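Probable GTP-binding protein EngB (Pyrococcus horikoshii, PDB 2CXX) binds guanine nucleotides as an EngB-family GTPase and is probably needed for normal cell division and septation. Local coordinates at residues Ile126-Lys131 with Ile161-Lys166; Thr3-Gly8 with Lys81-Ala86. All coordinates share one frame; numbering follows the deposited sequence.

In the fold
Starting at the N terminus, strand 3-8 runs through the middle of the sheet into the nucleotide-binding loop. The chain then builds strands 39-43 and 46-50 and helix 62-79 before returning at 81-86, where contact 2 closes a loop of 72 residues by laying strand 85-91 parallel to strand 3-8. Contact 1 comes later and separately: strand 125-130 pairs with 161-166 across 29 residues that are mostly helical. The two loops therefore follow in series, neither nesting nor crossing. They meet through the sheet, since Ile126 N probably bonds to Ala86 O, and together they join the central strand to the edge strand 160-162 beside the guanine base.

Contact 1 (Ile126-Lys131 with Ile161-Lys166). With GDP (guanosine-5'-diphosphate), chain D.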
loop_
_atom_site.group_PDB
_atom_site.type_symbol
_atom_site.label_atom_id
_atom_site.label_comp_id
_atom_site.label_asym_id
_atom_site.label_seq_id
_atom_site.Cartn_x
_atom_site.Cartn_y
_atom_site.Cartn_z
ATOM N N ILE A 126 -3.626 6.607 2.513
ATOM C CA ILE A 126 -4.242 5.807 3.579
ATOM C C ILE A 126 -3.372 4.561 3.700
ATOM O O ILE A 126 -2.921 4.026 2.700
ATOM C CB ILE A 126 -5.713 5.395 3.201
ATOM C CG1 ILE A 126 -6.582 6.626 3.099
ATOM C CG2 ILE A 126 -6.247 4.342 4.179
ATOM C CD1 ILE A 126 -7.846 6.394 2.243
ATOM N N VAL A 127 -3.028 4.152 4.916
ATOM C CA VAL A 127 -2.266 2.933 5.088
ATOM C C VAL A 127 -3.225 1.838 5.491
ATOM O O VAL A 127 -3.805 1.909 6.578
ATOM C CB VAL A 127 -1.196 3.090 6.215
ATOM C CG1 VAL A 127 -0.453 1.744 6.452
ATOM C CG2 VAL A 127 -0.232 4.217 5.837
ATOM N N ALA A 128 -3.393 0.820 4.640
ATOM C CA ALA A 128 -4.249 -0.331 4.971
ATOM C C ALA A 128 -3.335 -1.296 5.765
ATOM O O ALA A 128 -2.410 -1.864 5.209
ATOM C CB ALA A 128 -4.738 -1.027 3.685
ATOM N N VAL A 129 -3.585 -1.462 7.058
ATOM C CA VAL A 129 -2.758 -2.331 7.886
ATOM C C VAL A 129 -3.408 -3.725 7.831
ATOM O O VAL A 129 -4.302 -4.071 8.602
ATOM C CB VAL A 129 -2.657 -1.764 9.303
ATOM C CG1 VAL A 129 -1.721 -2.683 10.119
ATOM C CG2 VAL A 129 -2.077 -0.285 9.233
ATOM N N ASN A 130 -2.909 -4.529 6.910
ATOM C CA ASN A 130 -3.505 -5.810 6.616
ATOM C C ASN A 130 -2.990 -6.927 7.498
ATOM O O ASN A 130 -1.973 -6.788 8.183
ATOM C CB ASN A 130 -3.278 -6.143 5.129
ATOM C CG ASN A 130 -4.198 -7.262 4.625
ATOM O OD1 ASN A 130 -5.340 -7.344 5.047
ATOM N ND2 ASN A 130 -3.723 -8.090 3.696
ATOM N N LYS A 131 -3.740 -8.013 7.462
ATOM C CA LYS A 131 -3.474 -9.251 8.221
ATOM C C LYS A 131 -3.754 -9.032 9.695
ATOM O O LYS A 131 -3.101 -9.582 10.587
ATOM C CB LYS A 131 -2.048 -9.748 8.013
ATOM C CG LYS A 131 -1.717 -9.890 6.486
ATOM C CD LYS A 131 -0.499 -10.781 6.251
ATOM C CE LYS A 131 -0.099 -10.913 4.745
ATOM N NZ LYS A 131 1.262 -11.577 4.653
ATOM N N ILE A 161 -5.683 2.310 8.765
ATOM C CA ILE A 161 -6.918 1.540 8.876
ATOM C C ILE A 161 -6.608 0.044 8.920
ATOM O O ILE A 161 -6.205 -0.561 7.903
ATOM C CB ILE A 161 -7.849 1.766 7.638
ATOM C CG1 ILE A 161 -8.046 3.265 7.392
ATOM C CG2 ILE A 161 -9.190 1.049 7.857
ATOM C CD1 ILE A 161 -8.785 4.004 8.447
ATOM N N PRO A 162 -6.740 -0.568 10.098
ATOM C CA PRO A 162 -6.456 -2.004 10.125
ATOM C C PRO A 162 -7.593 -2.827 9.474
ATOM O O PRO A 162 -8.793 -2.567 9.654
ATOM C CB PRO A 162 -6.256 -2.287 11.612
ATOM C CG PRO A 162 -7.101 -1.266 12.288
ATOM C CD PRO A 162 -7.034 -0.027 11.444
ATOM N N ILE A 163 -7.208 -3.830 8.680
ATOM C CA ILE A 163 -8.203 -4.677 7.995
ATOM C C ILE A 163 -7.686 -6.126 7.928
ATOM O O ILE A 163 -6.519 -6.404 8.242
ATOM C CB ILE A 163 -8.366 -4.234 6.496
ATOM C CG1 ILE A 163 -6.960 -4.185 5.869
ATOM C CG2 ILE A 163 -8.918 -2.795 6.368
ATOM C CD1 ILE A 163 -6.939 -4.022 4.385
ATOM N N SER A 164 -8.581 -7.039 7.559
ATOM C CA SER A 164 -8.155 -8.392 7.184
ATOM C C SER A 164 -8.772 -8.605 5.803
ATOM O O SER A 164 -9.964 -8.821 5.696
ATOM C CB SER A 164 -8.657 -9.517 8.089
ATOM O OG SER A 164 -8.309 -10.769 7.487
ATOM N N ALA A 165 -7.952 -8.517 4.748
ATOM C CA ALA A 165 -8.416 -8.732 3.397
ATOM C C ALA A 165 -8.854 -10.196 3.252
ATOM O O ALA A 165 -9.729 -10.515 2.402
ATOM C CB ALA A 165 -7.282 -8.438 2.377
ATOM N N LYS A 166 -8.248 -11.061 4.060
ATOM C CA LYS A 166 -8.566 -12.478 4.001
ATOM C C LYS A 166 -9.972 -12.761 4.468
ATOM O O LYS A 166 -10.704 -13.431 3.772
ATOM C CB LYS A 166 -7.617 -13.318 4.854
ATOM C CG LYS A 166 -8.020 -14.808 4.980
ATOM C CD LYS A 166 -6.858 -15.627 5.488
ATOM C CE LYS A 166 -7.032 -17.153 5.178
ATOM N NZ LYS A 166 -5.776 -17.912 5.503
HETATM P PB GDP D . 0.229 -9.399 -2.827
HETATM O O1B GDP D . 1.513 -10.013 -3.273
HETATM O O2B GDP D . 0.497 -8.225 -1.802
HETATM O O3B GDP D . -0.853 -9.184 -3.865
HETATM O O3A GDP D . -0.413 -10.496 -1.875
HETATM P PA GDP D . -1.604 -11.560 -1.933
HETATM O O1A GDP D . -2.902 -10.857 -1.993
HETATM O O2A GDP D . -1.404 -12.538 -3.149
HETATM O "O5'" GDP D . -1.566 -12.254 -0.488
HETATM C "C5'" GDP D . -0.322 -12.836 -0.237
HETATM C "C4'" GDP D . -0.451 -13.874 0.884
HETATM O "O4'" GDP D . -1.025 -13.233 2.107
HETATM C "C3'" GDP D . -1.386 -15.011 0.650
HETATM O "O3'" GDP D . -1.094 -16.381 0.952
HETATM C "C2'" GDP D . -2.758 -14.484 1.124
HETATM O "O2'" GDP D . -3.617 -15.623 1.507
HETATM C "C1'" GDP D . -2.299 -13.888 2.458
HETATM N N9 GDP D . -3.184 -12.845 2.998
HETATM C C8 GDP D . -3.727 -11.721 2.336
HETATM N N7 GDP D . -4.439 -11.032 3.160
HETATM C C5 GDP D . -4.415 -11.638 4.388
HETATM C C6 GDP D . -4.987 -11.362 5.668
HETATM O O6 GDP D . -5.684 -10.414 5.858
HETATM N N1 GDP D . -4.724 -12.226 6.727
HETATM C C2 GDP D . -3.939 -13.329 6.548
HETATM N N2 GDP D . -3.716 -14.157 7.625
HETATM N N3 GDP D . -3.398 -13.611 5.372
HETATM C C4 GDP D . -3.613 -12.794 4.280
#
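Asn130 and Ala165 meet through the Asn130 amide oxygen: OD1 accepts Ala165 N at 2.9 Å, in the carbonyl plane. CG stands anti to the backbone N (chi1 -164°), and from there OD1 reaches the Ala165 amide in 161-166. ND2 comes within 3.1 Å of GDP N7 and bonds to Val12 O in the phosphate-binding loop. Replacing Asn130 with an alanine would probably leave the Ala165 amide and Val12 O without these mates and open a gap beside N7.

The base lies between two lysine chains. Lys131 lays CG over one face, 3.7 Å from GDP C6, while Lys166 brings CB to the other, 3.4 Å from the same carbon. A long aliphatic chain suits each place, and the Lys131 ammonium continues to a salt bridge with Asp91. Lys166 N donates to GDP O6 (3.2 Å), near Ser164 OG, which is held by Asp133.

Behind this shell, the parallel pairing bonds Ile161 N to Val127 O and Val129 N to Ile161 O, and Ile163 N, just past the strand, continues it to Val129 O. Ile163 sends CD1 to Ala128 CB at 3.8 Å; the small alanine leaves space for it beside Leu17 of helix 14-22.

Asn130, Lys131 and Asp133 fit the NKxD motif of GTPases, and Ser164-Lys166 the SAK motif. An N-H directed at O6 suits the guanine carbonyl and would probably discriminate against adenine, which carries an amino group there.

Contact 2 (Thr3-Gly8 with Lys81-Ala86); sequences TIIFAG and KNIDVA
The backbone amide of Thr3 donates to Asp84 OD1 at 2.7 Å, the shortest polar bond between the two segments, using the carboxylate lone pair that faces away from the other oxygen. Asp84 answers with its own amide, which donates to Thr3 O at 2.9 Å in the carbonyl plane. One residue thus serves both polar groups of the Thr3 backbone; a short acidic side chain suits the place because it brings an acceptor to the first N-H of the strand. A water bridges Thr3 OG1 and Asn82 O, so the threonine hydroxyl extends the polar link at this partly exposed end.

Regular parallel pairing follows, with Ile5 N donating to Val85 O at 3.1 Å. On one face of the sheet Ile4 and Val85 run alongside each other in the same direction, with their CG1 atoms 3.6 Å apart; two beta-branched residues fill this buried strip.

On the other face, Ile5 holds CG1 between its backbone N and carbonyl carbon (chi1 66°), which sets that atom 3.4 Å from Ala86 CB. This is closer than two carbons normally pack, and a residue as small as alanine fits there. The CG2 branch of Ile5 goes instead to Ile83, meeting its CD1 at 3.8 Å as the two chains cross at about a right angle. Met51 also touches Ile5 on this buried side.

Farther along strand 3-8, Phe6 packs against helix 14-22, and Gly8 opens the predicted GTP-binding run Gly8-Ser15. A central parallel strand feeding a phosphate-binding loop and then a helix is characteristic of P-loop NTPases, and its place between strands 46-50 and 85-91 matches the GTPases of this class.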
loop_
_atom_site.group_PDB
_atom_site.type_symbol
_atom_site.label_atom_id
_atom_site.label_comp_id
_atom_site.label_asym_id
_atom_site.label_seq_id
_atom_site.Cartn_x
_atom_site.Cartn_y
_atom_site.Cartn_z
ATOM N N THR A 3 -9.010 8.692 -9.301
ATOM C CA THR A 3 -7.990 7.691 -9.545
ATOM C C THR A 3 -7.349 7.384 -8.205
ATOM O O THR A 3 -6.934 8.275 -7.527
ATOM C CB THR A 3 -6.902 8.234 -10.470
ATOM O OG1 THR A 3 -7.432 8.292 -11.792
ATOM C CG2 THR A 3 -5.646 7.363 -10.421
ATOM N N ILE A 4 -7.245 6.096 -7.875
ATOM C CA ILE A 4 -6.710 5.637 -6.609
ATOM C C ILE A 4 -5.540 4.694 -6.915
ATOM O O ILE A 4 -5.670 3.743 -7.688
ATOM C CB ILE A 4 -7.803 4.847 -5.841
ATOM C CG1 ILE A 4 -9.040 5.741 -5.645
ATOM C CG2 ILE A 4 -7.254 4.307 -4.522
ATOM C CD1 ILE A 4 -10.285 5.173 -6.320
ATOM N N ILE A 5 -4.364 4.973 -6.375
ATOM C CA ILE A 5 -3.259 4.044 -6.625
ATOM C C ILE A 5 -3.126 3.133 -5.390
ATOM O O ILE A 5 -3.494 3.506 -4.266
ATOM C CB ILE A 5 -1.901 4.769 -6.888
ATOM C CG1 ILE A 5 -1.394 5.518 -5.647
ATOM C CG2 ILE A 5 -2.047 5.704 -8.087
ATOM C CD1 ILE A 5 0.050 6.183 -5.827
ATOM N N PHE A 6 -2.742 1.890 -5.663
ATOM C CA PHE A 6 -2.473 0.896 -4.644
ATOM C C PHE A 6 -1.010 0.511 -4.794
ATOM O O PHE A 6 -0.488 0.346 -5.890
ATOM C CB PHE A 6 -3.343 -0.362 -4.761
ATOM C CG PHE A 6 -4.699 -0.221 -4.131
ATOM C CD1 PHE A 6 -5.704 0.593 -4.718
ATOM C CD2 PHE A 6 -4.971 -0.872 -2.950
ATOM C CE1 PHE A 6 -6.956 0.745 -4.121
ATOM C CE2 PHE A 6 -6.229 -0.721 -2.328
ATOM C CZ PHE A 6 -7.206 0.078 -2.906
ATOM N N ALA A 7 -0.359 0.318 -3.665
ATOM C CA ALA A 7 1.031 -0.022 -3.669
ATOM C C ALA A 7 1.362 -0.761 -2.370
ATOM O O ALA A 7 0.670 -0.647 -1.371
ATOM C CB ALA A 7 1.864 1.280 -3.774
ATOM N N GLY A 8 2.407 -1.560 -2.399
ATOM C CA GLY A 8 2.795 -2.259 -1.164
ATOM C C GLY A 8 3.883 -3.302 -1.448
ATOM O O GLY A 8 4.165 -3.617 -2.592
ATOM N N LYS A 81 -0.509 14.840 -10.247
ATOM C CA LYS A 81 -1.659 15.754 -10.298
ATOM C C LYS A 81 -2.972 15.074 -10.642
ATOM O O LYS A 81 -4.039 15.677 -10.478
ATOM C CB LYS A 81 -1.427 16.861 -11.329
ATOM C CG LYS A 81 -0.191 17.708 -11.050
ATOM C CD LYS A 81 -0.278 18.354 -9.634
ATOM C CE LYS A 81 0.615 19.607 -9.543
ATOM N NZ LYS A 81 0.203 20.618 -10.604
ATOM N N ASN A 82 -2.893 13.828 -11.116
ATOM C CA ASN A 82 -4.082 13.082 -11.505
ATOM C C ASN A 82 -4.323 11.873 -10.643
ATOM O O ASN A 82 -5.043 10.947 -11.038
ATOM C CB ASN A 82 -3.995 12.678 -12.993
ATOM C CG ASN A 82 -4.136 13.886 -13.911
ATOM O OD1 ASN A 82 -4.954 14.766 -13.661
ATOM N ND2 ASN A 82 -3.302 13.953 -14.947
ATOM N N ILE A 83 -3.711 11.878 -9.452
ATOM C CA ILE A 83 -3.910 10.816 -8.500
ATOM C C ILE A 83 -4.645 11.416 -7.303
ATOM O O ILE A 83 -4.126 12.300 -6.600
ATOM C CB ILE A 83 -2.573 10.186 -8.064
ATOM C CG1 ILE A 83 -1.981 9.373 -9.234
ATOM C CG2 ILE A 83 -2.849 9.279 -6.833
ATOM C CD1 ILE A 83 -0.481 9.063 -9.096
ATOM N N ASP A 84 -5.859 10.958 -7.053
ATOM C CA ASP A 84 -6.610 11.541 -5.943
ATOM C C ASP A 84 -6.288 11.043 -4.544
ATOM O O ASP A 84 -6.421 11.795 -3.558
ATOM C CB ASP A 84 -8.097 11.330 -6.199
ATOM C CG ASP A 84 -8.551 11.992 -7.479
ATOM O OD1 ASP A 84 -8.656 11.281 -8.498
ATOM O OD2 ASP A 84 -8.750 13.256 -7.465
ATOM N N VAL A 85 -5.971 9.766 -4.440
ATOM C CA VAL A 85 -5.599 9.207 -3.149
ATOM C C VAL A 85 -4.758 7.979 -3.386
ATOM O O VAL A 85 -4.851 7.366 -4.418
ATOM C CB VAL A 85 -6.884 8.872 -2.308
ATOM C CG1 VAL A 85 -7.709 7.899 -3.050
ATOM C CG2 VAL A 85 -6.482 8.362 -0.876
ATOM N N ALA A 86 -3.889 7.634 -2.434
ATOM C CA ALA A 86 -3.040 6.468 -2.518
ATOM C C ALA A 86 -3.344 5.557 -1.342
ATOM O O ALA A 86 -3.606 6.002 -0.219
ATOM C CB ALA A 86 -1.478 6.882 -2.491
HETATM O O HOH W 1 -5.095 9.249 -13.527
#